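Local coordinates for WGR domain-containing protein (Bacteroides fragilis, PDB 2RA8) that is of unknown function but joins a WGR domain, a module that binds nucleic acid in some PARPs, to leucine-rich repeats, a common frame for protein recognition, at residues P219-L224 / D249-L254; K223-V228 / G258-E263; P244-D249 / L273-L278; N253-G258 / Q280-D285. All blocks are in the same frame, centred on the assembly; numbering follows the deposited sequence.

Contact 1 of 4, residues P219-L224 / D249-L254; sequences PNLEKL and DRFPNL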
# COMPACT_ATOMS: atom_id res chain seq x y z
N PRO A 219 28.55 19.31 -4.27
CA PRO A 219 29.41 18.71 -5.30
C PRO A 219 29.40 17.21 -5.40
O PRO A 219 29.59 16.67 -6.49
CB PRO A 219 30.80 19.25 -4.93
CG PRO A 219 30.74 19.30 -3.44
CD PRO A 219 29.37 19.92 -3.20
N ASN A 220 29.20 16.52 -4.29
CA ASN A 220 29.20 15.06 -4.33
C ASN A 220 27.83 14.45 -4.45
O ASN A 220 27.69 13.23 -4.38
CB ASN A 220 29.89 14.49 -3.09
CG ASN A 220 31.34 14.94 -2.98
OD1 ASN A 220 32.08 14.92 -3.97
ND2 ASN A 220 31.76 15.33 -1.77
N LEU A 221 26.81 15.28 -4.64
CA LEU A 221 25.44 14.76 -4.77
C LEU A 221 25.35 13.82 -5.97
O LEU A 221 25.90 14.11 -7.04
CB LEU A 221 24.45 15.91 -4.96
CG LEU A 221 22.97 15.53 -4.77
CD1 LEU A 221 22.74 15.16 -3.32
CD2 LEU A 221 22.08 16.69 -5.15
N GLU A 222 24.68 12.68 -5.80
CA GLU A 222 24.53 11.71 -6.88
C GLU A 222 23.08 11.51 -7.27
O GLU A 222 22.77 11.08 -8.38
CB GLU A 222 25.14 10.36 -6.47
CG GLU A 222 26.62 10.45 -6.09
CD GLU A 222 27.25 9.10 -5.88
OE1 GLU A 222 26.63 8.24 -5.22
OE2 GLU A 222 28.38 8.89 -6.37
N LYS A 223 22.19 11.82 -6.34
CA LYS A 223 20.75 11.70 -6.55
C LYS A 223 19.99 12.87 -5.98
O LYS A 223 20.22 13.29 -4.84
CB LYS A 223 20.23 10.40 -5.92
CG LYS A 223 18.71 10.24 -6.00
CD LYS A 223 18.26 8.82 -5.68
CE LYS A 223 16.74 8.73 -5.72
NZ LYS A 223 16.25 7.33 -5.61
N LEU A 224 19.08 13.42 -6.78
CA LEU A 224 18.24 14.54 -6.38
C LEU A 224 16.86 14.30 -6.90
O LEU A 224 16.66 14.23 -8.11
CB LEU A 224 18.75 15.86 -6.94
CG LEU A 224 17.84 17.09 -6.76
CD1 LEU A 224 17.57 17.37 -5.28
CD2 LEU A 224 18.50 18.31 -7.41
N ASP A 249 27.76 21.78 -14.02
CA ASP A 249 28.67 22.56 -13.18
C ASP A 249 28.18 22.56 -11.74
O ASP A 249 28.98 22.52 -10.80
CB ASP A 249 28.79 24.00 -13.68
CG ASP A 249 29.52 24.10 -15.01
OD1 ASP A 249 30.59 23.46 -15.16
OD2 ASP A 249 29.04 24.82 -15.91
N ARG A 250 26.86 22.58 -11.55
CA ARG A 250 26.31 22.59 -10.20
C ARG A 250 26.42 21.24 -9.52
O ARG A 250 26.84 21.14 -8.36
CB ARG A 250 24.85 23.03 -10.23
CG ARG A 250 24.18 23.11 -8.85
CD ARG A 250 22.73 23.54 -8.97
NE ARG A 250 22.61 24.84 -9.62
CZ ARG A 250 22.88 26.00 -9.02
NH1 ARG A 250 23.28 26.02 -7.76
NH2 ARG A 250 22.76 27.14 -9.70
N PHE A 251 26.05 20.18 -10.24
CA PHE A 251 26.09 18.81 -9.72
C PHE A 251 26.95 17.96 -10.63
O PHE A 251 26.44 17.14 -11.40
CB PHE A 251 24.65 18.24 -9.69
CG PHE A 251 23.70 19.04 -8.85
CD1 PHE A 251 22.48 19.47 -9.37
CD2 PHE A 251 24.00 19.35 -7.53
CE1 PHE A 251 21.58 20.20 -8.59
CE2 PHE A 251 23.09 20.07 -6.74
CZ PHE A 251 21.89 20.49 -7.28
N PRO A 252 28.28 18.13 -10.56
CA PRO A 252 29.17 17.34 -11.41
C PRO A 252 29.18 15.84 -11.22
O PRO A 252 29.70 15.11 -12.06
CB PRO A 252 30.54 17.98 -11.15
CG PRO A 252 30.42 18.42 -9.72
CD PRO A 252 29.05 19.04 -9.69
N ASN A 253 28.59 15.36 -10.13
CA ASN A 253 28.57 13.91 -9.89
C ASN A 253 27.17 13.33 -9.86
O ASN A 253 27.00 12.16 -9.52
CB ASN A 253 29.28 13.57 -8.58
CG ASN A 253 30.77 13.84 -8.64
OD1 ASN A 253 31.48 13.27 -9.45
ND2 ASN A 253 31.25 14.72 -7.77
N LEU A 254 26.18 14.13 -10.24
CA LEU A 254 24.79 13.66 -10.24
C LEU A 254 24.58 12.52 -11.25
O LEU A 254 25.09 12.57 -12.37
CB LEU A 254 23.85 14.81 -10.57
CG LEU A 254 22.39 14.61 -10.14
CD1 LEU A 254 22.27 14.72 -8.63
CD2 LEU A 254 21.51 15.65 -10.81
O HOH W 1 27.16 16.35 -7.99
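Asn253 reaches across to the backbone of Pro219, while Leu254 slides in among Leu221, Glu222 and Leu224. Asn253 ND2 donates to Pro219 O over 2.9 Å, at 153° at the hydrogen, coming in tilted from the plane of that carbonyl. A water donates to the same oxygen, gives its other proton to Leu221 O at 2.7 Å and accepts from Asn253 N, so that Pro219 O is held by two donors. Asparagine suits the spot: its short amide can serve a main-chain oxygen in a loop that comes before the paired strands. Asn220 ND2 does the same for Pro193 O. In both cases the asparagine of a Pro-Asn-Leu sequence bonds to the proline carbonyl of the preceding coil of the leucine-rich repeat. Leu254, closing a type I turn that begins at Phe251, can be followed outward. Its CB lies 4.1 Å from Leu221 O; CG, anti to the backbone N, stands 4.0 Å from Glu222 O; and CD1 presses on Glu222 C at 3.6 Å, within touch of Leu221 CD2 and Leu224 CB as well. The other branch turns to Ile277. Phe251 packs beside it: Leu224 CD2 meets CE1 of its ring at 3.8 Å, and Leu221 CD2 makes an off-centre CH-pi contact, nearest to CE2 at 3.9 Å. Arg250 CG sits over the centre of one face of that ring.

Contact 2 of 4, residues K223-V228 / G258-E263; sequences KLVLYV and GIVDAE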
# COMPACT_ATOMS: atom_id res chain seq x y z
N LYS A 223 22.19 11.82 -6.34
CA LYS A 223 20.75 11.70 -6.55
C LYS A 223 19.99 12.87 -5.98
O LYS A 223 20.22 13.29 -4.84
CB LYS A 223 20.23 10.40 -5.92
CG LYS A 223 18.71 10.24 -6.00
CD LYS A 223 18.26 8.82 -5.68
CE LYS A 223 16.74 8.73 -5.72
NZ LYS A 223 16.25 7.33 -5.61
N LEU A 224 19.08 13.42 -6.78
CA LEU A 224 18.24 14.54 -6.38
C LEU A 224 16.86 14.30 -6.90
O LEU A 224 16.66 14.23 -8.11
CB LEU A 224 18.75 15.86 -6.94
CG LEU A 224 17.84 17.09 -6.76
CD1 LEU A 224 17.57 17.37 -5.28
CD2 LEU A 224 18.50 18.31 -7.41
N VAL A 225 15.91 14.16 -6.00
CA VAL A 225 14.52 13.94 -6.37
C VAL A 225 13.68 14.93 -5.62
O VAL A 225 13.72 14.99 -4.39
CB VAL A 225 14.06 12.51 -6.03
CG1 VAL A 225 12.55 12.38 -6.24
CG2 VAL A 225 14.77 11.51 -6.94
N LEU A 226 12.92 15.72 -6.37
CA LEU A 226 12.05 16.73 -5.79
C LEU A 226 10.64 16.59 -6.28
O LEU A 226 10.40 16.54 -7.49
CB LEU A 226 12.54 18.14 -6.16
CG LEU A 226 13.96 18.57 -5.76
CD1 LEU A 226 14.26 19.94 -6.37
CD2 LEU A 226 14.09 18.61 -4.24
N TYR A 227 9.70 16.51 -5.35
CA TYR A 227 8.28 16.43 -5.71
C TYR A 227 7.78 17.86 -5.86
O TYR A 227 7.92 18.67 -4.93
CB TYR A 227 7.47 15.72 -4.60
CG TYR A 227 7.56 14.21 -4.63
CD1 TYR A 227 8.80 13.56 -4.58
CD2 TYR A 227 6.41 13.43 -4.72
CE1 TYR A 227 8.89 12.17 -4.63
CE2 TYR A 227 6.48 12.04 -4.77
CZ TYR A 227 7.72 11.42 -4.73
OH TYR A 227 7.79 10.06 -4.81
N VAL A 228 7.22 18.18 -7.02
CA VAL A 228 6.72 19.53 -7.28
C VAL A 228 5.43 19.82 -6.56
O VAL A 228 5.28 20.86 -5.91
CB VAL A 228 6.48 19.76 -8.79
CG1 VAL A 228 5.99 21.19 -9.03
CG2 VAL A 228 7.77 19.50 -9.56
N GLY A 258 15.53 13.95 -10.65
CA GLY A 258 14.09 13.84 -10.77
C GLY A 258 13.31 15.05 -10.29
O GLY A 258 13.50 15.55 -9.17
N ILE A 259 12.45 15.55 -11.17
CA ILE A 259 11.55 16.66 -10.85
C ILE A 259 10.28 15.92 -11.18
O ILE A 259 9.94 15.72 -12.34
CB ILE A 259 11.76 17.87 -11.78
CG1 ILE A 259 13.20 18.39 -11.64
CG2 ILE A 259 10.77 18.97 -11.42
CD1 ILE A 259 13.61 18.74 -10.23
N VAL A 260 9.58 15.51 -10.13
CA VAL A 260 8.40 14.68 -10.27
C VAL A 260 7.15 15.21 -9.67
O VAL A 260 7.12 16.26 -9.05
CB VAL A 260 8.67 13.31 -9.61
CG1 VAL A 260 9.92 12.68 -10.20
CG2 VAL A 260 8.84 13.49 -8.09
N ASP A 261 6.07 14.45 -9.86
CA ASP A 261 4.78 14.80 -9.29
C ASP A 261 4.32 16.21 -9.64
O ASP A 261 3.80 16.93 -8.78
CB ASP A 261 4.88 14.61 -7.77
CG ASP A 261 3.54 14.71 -7.08
OD1 ASP A 261 2.60 13.99 -7.48
OD2 ASP A 261 3.44 15.51 -6.12
N ALA A 262 4.49 16.60 -10.90
CA ALA A 262 4.09 17.94 -11.36
C ALA A 262 2.97 17.89 -12.38
O ALA A 262 2.86 16.93 -13.14
CB ALA A 262 5.29 18.66 -11.98
N GLU A 263 2.13 18.92 -12.39
CA GLU A 263 1.03 19.02 -13.35
C GLU A 263 1.61 19.25 -14.72
O GLU A 263 1.11 18.74 -15.72
CB GLU A 263 0.10 20.17 -13.00
CG GLU A 263 -1.15 19.75 -12.25
CD GLU A 263 -2.05 20.92 -11.90
OE1 GLU A 263 -2.34 21.75 -12.80
OE2 GLU A 263 -2.48 21.01 -10.73
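Val228 N donates to Val260 O over 2.8 Å in an almost straight bond, 176° at the hydrogen, the last of four backbone bonds between 223-228 and 258-263. Before it come Gly258 N to Leu224 O, Leu226 N to Gly258 O and Val260 N to Leu226 O. Gly258 thus bonds to the residues on both sides of its partner Val225, as in a parallel pair. Having no side chain, Gly258 yields its face of the sheet to Val225 and, on the following strand, to Asp285. On that face Val260 CG2 makes a CH-pi contact over the ring of Tyr227, 3.5 Å from CD1 and displaced from the centre toward the rim. Chi1 of -55° puts CG1 of Val260 anti to the carbonyl carbon, and CG2 is then the methyl left between the backbone N and the carbonyl carbon. Beta-branched valine, with two methyls on CB, can set one of them over the ring. Beside it, Asp261 CB comes within 3.6 Å of Tyr227 CD2, the two side chains crossing at about a right angle. The carboxylate has its partner elsewhere: OD1 accepts from the backbone N of Leu355, which probably belongs to the C-terminal purification tag. On the opposite face Leu226 and Ile259 run side by side, with Leu226 CD1 4.1 Å from Ile259 CD1. Just beyond the paired residues Val228 CG2 touches both Ile259 CG2 and Ala262 CB, each at 3.6 Å. Parallel strands stacked side by side, leucine and isoleucine turned to the core and the other face here lined by valine and tyrosine and partly met by the C-terminal segment, form the sheet of a leucine-rich repeat solenoid.

Contact 3 of 4, residues P244-D249 / L273-L278; sequences PLFSKD and LESDIL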
# COMPACT_ATOMS: atom_id res chain seq x y z
N PRO A 244 17.66 25.95 -13.29
CA PRO A 244 19.09 26.05 -12.93
C PRO A 244 19.69 24.79 -12.32
O PRO A 244 20.92 24.65 -12.28
CB PRO A 244 19.12 27.23 -11.98
CG PRO A 244 18.01 28.11 -12.50
CD PRO A 244 16.91 27.10 -12.76
N LEU A 245 18.84 23.89 -11.83
CA LEU A 245 19.29 22.63 -11.23
C LEU A 245 19.89 21.70 -12.26
O LEU A 245 20.74 20.87 -11.94
CB LEU A 245 18.12 21.90 -10.56
CG LEU A 245 17.50 22.54 -9.33
CD1 LEU A 245 16.13 21.92 -9.06
CD2 LEU A 245 18.42 22.34 -8.13
N PHE A 246 19.45 21.85 -13.50
CA PHE A 246 19.93 21.02 -14.60
C PHE A 246 21.27 21.53 -15.10
O PHE A 246 21.39 21.95 -16.25
CB PHE A 246 18.89 21.02 -15.73
CG PHE A 246 17.59 20.33 -15.39
CD1 PHE A 246 17.27 19.10 -15.98
CD2 PHE A 246 16.69 20.90 -14.51
CE1 PHE A 246 16.05 18.47 -15.69
CE2 PHE A 246 15.47 20.28 -14.22
CZ PHE A 246 15.16 19.06 -14.82
N SER A 247 22.28 21.49 -14.25
CA SER A 247 23.61 21.99 -14.61
C SER A 247 24.72 21.09 -14.15
O SER A 247 24.86 20.81 -12.96
CB SER A 247 23.81 23.38 -14.01
OG SER A 247 25.18 23.74 -14.00
N LYS A 248 25.54 20.63 -15.10
CA LYS A 248 26.65 19.76 -14.74
C LYS A 248 27.63 20.48 -13.83
O LYS A 248 28.25 19.87 -12.96
CB LYS A 248 27.37 19.25 -16.00
CG LYS A 248 28.09 20.31 -16.82
CD LYS A 248 28.85 19.65 -17.97
CE LYS A 248 29.77 20.64 -18.68
NZ LYS A 248 29.02 21.81 -19.21
N ASP A 249 27.76 21.78 -14.02
CA ASP A 249 28.67 22.56 -13.18
C ASP A 249 28.18 22.56 -11.74
O ASP A 249 28.98 22.52 -10.80
CB ASP A 249 28.79 24.00 -13.68
CG ASP A 249 29.52 24.10 -15.01
OD1 ASP A 249 30.59 23.46 -15.16
OD2 ASP A 249 29.04 24.82 -15.91
N LEU A 273 16.12 17.32 -21.83
CA LEU A 273 16.66 17.32 -23.18
C LEU A 273 17.54 18.48 -23.55
O LEU A 273 18.50 18.31 -24.29
CB LEU A 273 15.53 17.20 -24.21
CG LEU A 273 14.69 15.91 -24.12
CD1 LEU A 273 13.54 15.97 -25.11
CD2 LEU A 273 15.56 14.70 -24.40
N GLU A 274 17.25 19.66 -23.01
CA GLU A 274 18.04 20.85 -23.33
C GLU A 274 19.17 21.12 -22.38
O GLU A 274 19.94 22.07 -22.58
CB GLU A 274 17.13 22.07 -23.35
CG GLU A 274 16.44 22.32 -22.02
CD GLU A 274 15.46 23.48 -22.07
OE1 GLU A 274 14.77 23.64 -23.10
OE2 GLU A 274 15.37 24.21 -21.07
N SER A 275 19.30 20.30 -21.34
CA SER A 275 20.34 20.50 -20.33
C SER A 275 21.70 19.91 -20.64
O SER A 275 21.83 18.94 -21.40
CB SER A 275 19.85 19.94 -18.99
OG SER A 275 20.83 20.10 -17.97
N ASP A 276 22.73 20.49 -20.04
CA ASP A 276 24.08 20.00 -20.24
C ASP A 276 24.39 18.92 -19.23
O ASP A 276 25.43 18.28 -19.30
CB ASP A 276 25.10 21.15 -20.13
CG ASP A 276 25.26 21.66 -18.71
OD1 ASP A 276 24.39 21.38 -17.86
OD2 ASP A 276 26.25 22.37 -18.45
N ILE A 277 23.48 18.70 -18.29
CA ILE A 277 23.68 17.67 -17.28
C ILE A 277 23.27 16.31 -17.80
O ILE A 277 23.84 15.29 -17.39
CB ILE A 277 22.89 18.01 -15.96
CG1 ILE A 277 23.41 17.14 -14.80
CG2 ILE A 277 21.38 17.75 -16.15
CD1 ILE A 277 22.99 17.64 -13.42
N LEU A 278 22.31 16.28 -18.72
CA LEU A 278 21.81 15.01 -19.28
C LEU A 278 22.86 13.99 -19.71
O LEU A 278 22.73 12.80 -19.42
CB LEU A 278 20.86 15.29 -20.46
CG LEU A 278 20.27 14.06 -21.18
CD1 LEU A 278 19.52 13.17 -20.20
CD2 LEU A 278 19.33 14.53 -22.28
O HOH W 2 22.13 23.03 -18.66
O HOH W 3 26.60 23.63 -16.17
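An ST turn at Ser275, in the segment following helix 265-274, meets the inverse gamma turn centred on Phe246. Ser275 OG donates to Phe246 O over 2.6 Å, approaching from above the carbonyl plane, and accepts from Ile277 N at 3.0 Å in a nearly straight bond of 169°. One small hydroxyl therefore closes its own turn and fastens it to loop 244-249, work for which serine is well fitted. The following residue holds on with both carboxylate oxygens. Asp276 OD1 receives Lys248 N at 3.1 Å, and OD2 forms a salt bridge with Lys248 NZ at 2.9 Å; both donors stand above the carboxylate plane. The lysine chain crosses the aspartate at about a right angle, and a bend at its end, chi4 -57°, brings NZ back to OD2. A water accepts from Ser247 OG and Asp249 N and donates to Asp249 OD2 and Asp276 OD2. These two carboxylate oxygens are only 4.5 Å apart, and the shared water together with the lysine would be expected to ease their repulsion. Beneath this polar layer Ile277 supplies the apolar part, its CG2 lying 4.1 Å from Phe246 CB. Inward from the loop, the Phe246 ring stacks edge-to-face on Phe272 of helix 265-274 and rests on Leu257 and Ile259 of strand 256-260, while Leu245 packs between helix 207-215 and strand 223-227.

Contact 4 of 4, residues N253-G258 / Q280-D285; sequences NLKWLG and QLETMD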
# COMPACT_ATOMS: atom_id res chain seq x y z
N ASN A 253 28.59 15.36 -10.13
CA ASN A 253 28.57 13.91 -9.89
C ASN A 253 27.17 13.33 -9.86
O ASN A 253 27.00 12.16 -9.52
CB ASN A 253 29.28 13.57 -8.58
CG ASN A 253 30.77 13.84 -8.64
OD1 ASN A 253 31.48 13.27 -9.45
ND2 ASN A 253 31.25 14.72 -7.77
N LEU A 254 26.18 14.13 -10.24
CA LEU A 254 24.79 13.66 -10.24
C LEU A 254 24.58 12.52 -11.25
O LEU A 254 25.09 12.57 -12.37
CB LEU A 254 23.85 14.81 -10.57
CG LEU A 254 22.39 14.61 -10.14
CD1 LEU A 254 22.27 14.72 -8.63
CD2 LEU A 254 21.51 15.65 -10.81
N LYS A 255 23.84 11.49 -10.83
CA LYS A 255 23.53 10.33 -11.68
C LYS A 255 22.04 10.17 -11.86
O LYS A 255 21.57 9.71 -12.90
CB LYS A 255 24.06 9.04 -11.06
CG LYS A 255 25.56 8.89 -11.00
CD LYS A 255 25.95 7.53 -10.43
CE LYS A 255 27.46 7.38 -10.33
NZ LYS A 255 28.07 8.39 -9.42
N TRP A 256 21.29 10.52 -10.82
CA TRP A 256 19.84 10.41 -10.83
C TRP A 256 19.25 11.77 -10.55
O TRP A 256 19.53 12.37 -9.51
CB TRP A 256 19.37 9.39 -9.76
CG TRP A 256 17.88 9.12 -9.69
CD1 TRP A 256 16.88 10.05 -9.63
CD2 TRP A 256 17.25 7.84 -9.61
NE1 TRP A 256 15.65 9.41 -9.52
CE2 TRP A 256 15.86 8.06 -9.50
CE3 TRP A 256 17.73 6.52 -9.63
CZ2 TRP A 256 14.94 7.01 -9.40
CZ3 TRP A 256 16.81 5.48 -9.53
CH2 TRP A 256 15.43 5.73 -9.42
N LEU A 257 18.47 12.28 -11.49
CA LEU A 257 17.80 13.57 -11.31
C LEU A 257 16.33 13.39 -11.54
O LEU A 257 15.91 12.75 -12.51
CB LEU A 257 18.33 14.61 -12.30
CG LEU A 257 17.59 15.96 -12.36
CD1 LEU A 257 17.55 16.65 -10.98
CD2 LEU A 257 18.28 16.84 -13.38
N GLY A 258 15.53 13.95 -10.65
CA GLY A 258 14.09 13.84 -10.77
C GLY A 258 13.31 15.05 -10.29
O GLY A 258 13.50 15.55 -9.17
N GLN A 280 25.65 13.11 -18.55
CA GLN A 280 26.24 12.35 -17.44
C GLN A 280 25.28 11.49 -16.65
O GLN A 280 25.70 10.58 -15.93
CB GLN A 280 26.92 13.31 -16.46
CG GLN A 280 25.94 14.07 -15.59
CD GLN A 280 26.60 15.14 -14.75
OE1 GLN A 280 27.29 16.02 -15.27
NE2 GLN A 280 26.40 15.08 -13.43
N LEU A 281 23.99 11.78 -16.76
CA LEU A 281 22.97 11.04 -16.01
C LEU A 281 22.79 9.60 -16.38
O LEU A 281 23.00 9.21 -17.52
CB LEU A 281 21.61 11.72 -16.14
CG LEU A 281 21.45 13.13 -15.57
CD1 LEU A 281 20.02 13.62 -15.81
CD2 LEU A 281 21.76 13.12 -14.09
N GLU A 282 22.38 8.80 -15.41
CA GLU A 282 22.10 7.40 -15.64
C GLU A 282 20.60 7.26 -15.60
O GLU A 282 20.02 6.45 -16.31
CB GLU A 282 22.68 6.51 -14.53
CG GLU A 282 24.18 6.63 -14.34
CD GLU A 282 24.72 5.58 -13.39
OE1 GLU A 282 24.10 5.33 -12.34
OE2 GLU A 282 25.79 5.00 -13.70
N THR A 283 19.97 8.07 -14.75
CA THR A 283 18.52 8.00 -14.60
C THR A 283 17.78 9.31 -14.75
O THR A 283 18.14 10.32 -14.14
CB THR A 283 18.15 7.41 -13.21
OG1 THR A 283 18.80 6.14 -13.04
CG2 THR A 283 16.63 7.21 -13.07
N MSE A 284 16.76 9.30 -15.60
CA MSE A 284 15.91 10.47 -15.82
C MSE A 284 14.63 10.08 -15.12
O MSE A 284 13.98 9.12 -15.49
CB MSE A 284 15.66 10.67 -17.31
CG MSE A 284 14.75 11.85 -17.63
SE MSE A 284 14.34 11.95 -19.53
CE MSE A 284 12.43 12.13 -19.41
N ASP A 285 14.27 10.84 -14.10
CA ASP A 285 13.09 10.56 -13.30
C ASP A 285 12.01 11.58 -13.57
O ASP A 285 12.14 12.74 -13.20
CB ASP A 285 13.49 10.62 -11.82
CG ASP A 285 12.49 9.94 -10.89
OD1 ASP A 285 11.30 9.78 -11.25
OD2 ASP A 285 12.92 9.58 -9.78
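Trp256, its CG anti to the backbone N (chi1 -178°), lays its indole against Thr283 and Asp285, the latter also with CG anti to its backbone N (chi1 -162°). Thr283 CG2 lies over the centre of the six-membered ring, 3.6 Å from CD2, a CH-pi contact. At the ring edge, NE1 donates in plane to the anti lone pair of Asp285 OD2, a short bond of 2.7 Å bent to 141°. Asp285 OD1 turns instead to Ser287 and Asn313, which fixes the carboxylate at both oxygens, while Lys223 makes a cation-pi contact with the indole. In the backbone Lys255 O accepts twice, from Glu282 N at 2.8 Å and from Thr283 N at 2.9 Å, just where the parallel pairing starts. Upstream, Gln280 NE2 donates in plane to a lone pair of Leu254 O at 3.0 Å and also serves Phe251 O, a use of both protons that a primary amide allows. Leu281 CD1 packs on Leu257 CB at 4.0 Å, on the leucine face. Strands 256-260 and 283-285, with helix 265-274 linking them, make the beta-alpha-beta unit from which such a leucine-rich repeat solenoid is built.

Overall arrangement
Contacts 2 and 4 are successive strand pairings of one parallel sheet, sharing Gly258. Contact 2 is the buried one, with aliphatic packing and a valine methyl on a tyrosine; contact 4 is partly exposed and adds an indole-carboxylate bond and charged neighbours. Contacts 1 and 3 lie mostly in the loops leading into and between the strands. There a side-chain amide, a hydroxyl, a salt bridge and waters replace the regular ladder, though contact 1 also has a leucine-phenylalanine core. Contact 1 joins the same two coils as contact 2, at the entry to their strands. Contact 3 touches contact 4 through Lys248 CB on Gln280, and its Leu245 and Phe246 back the leucine face of contact 2.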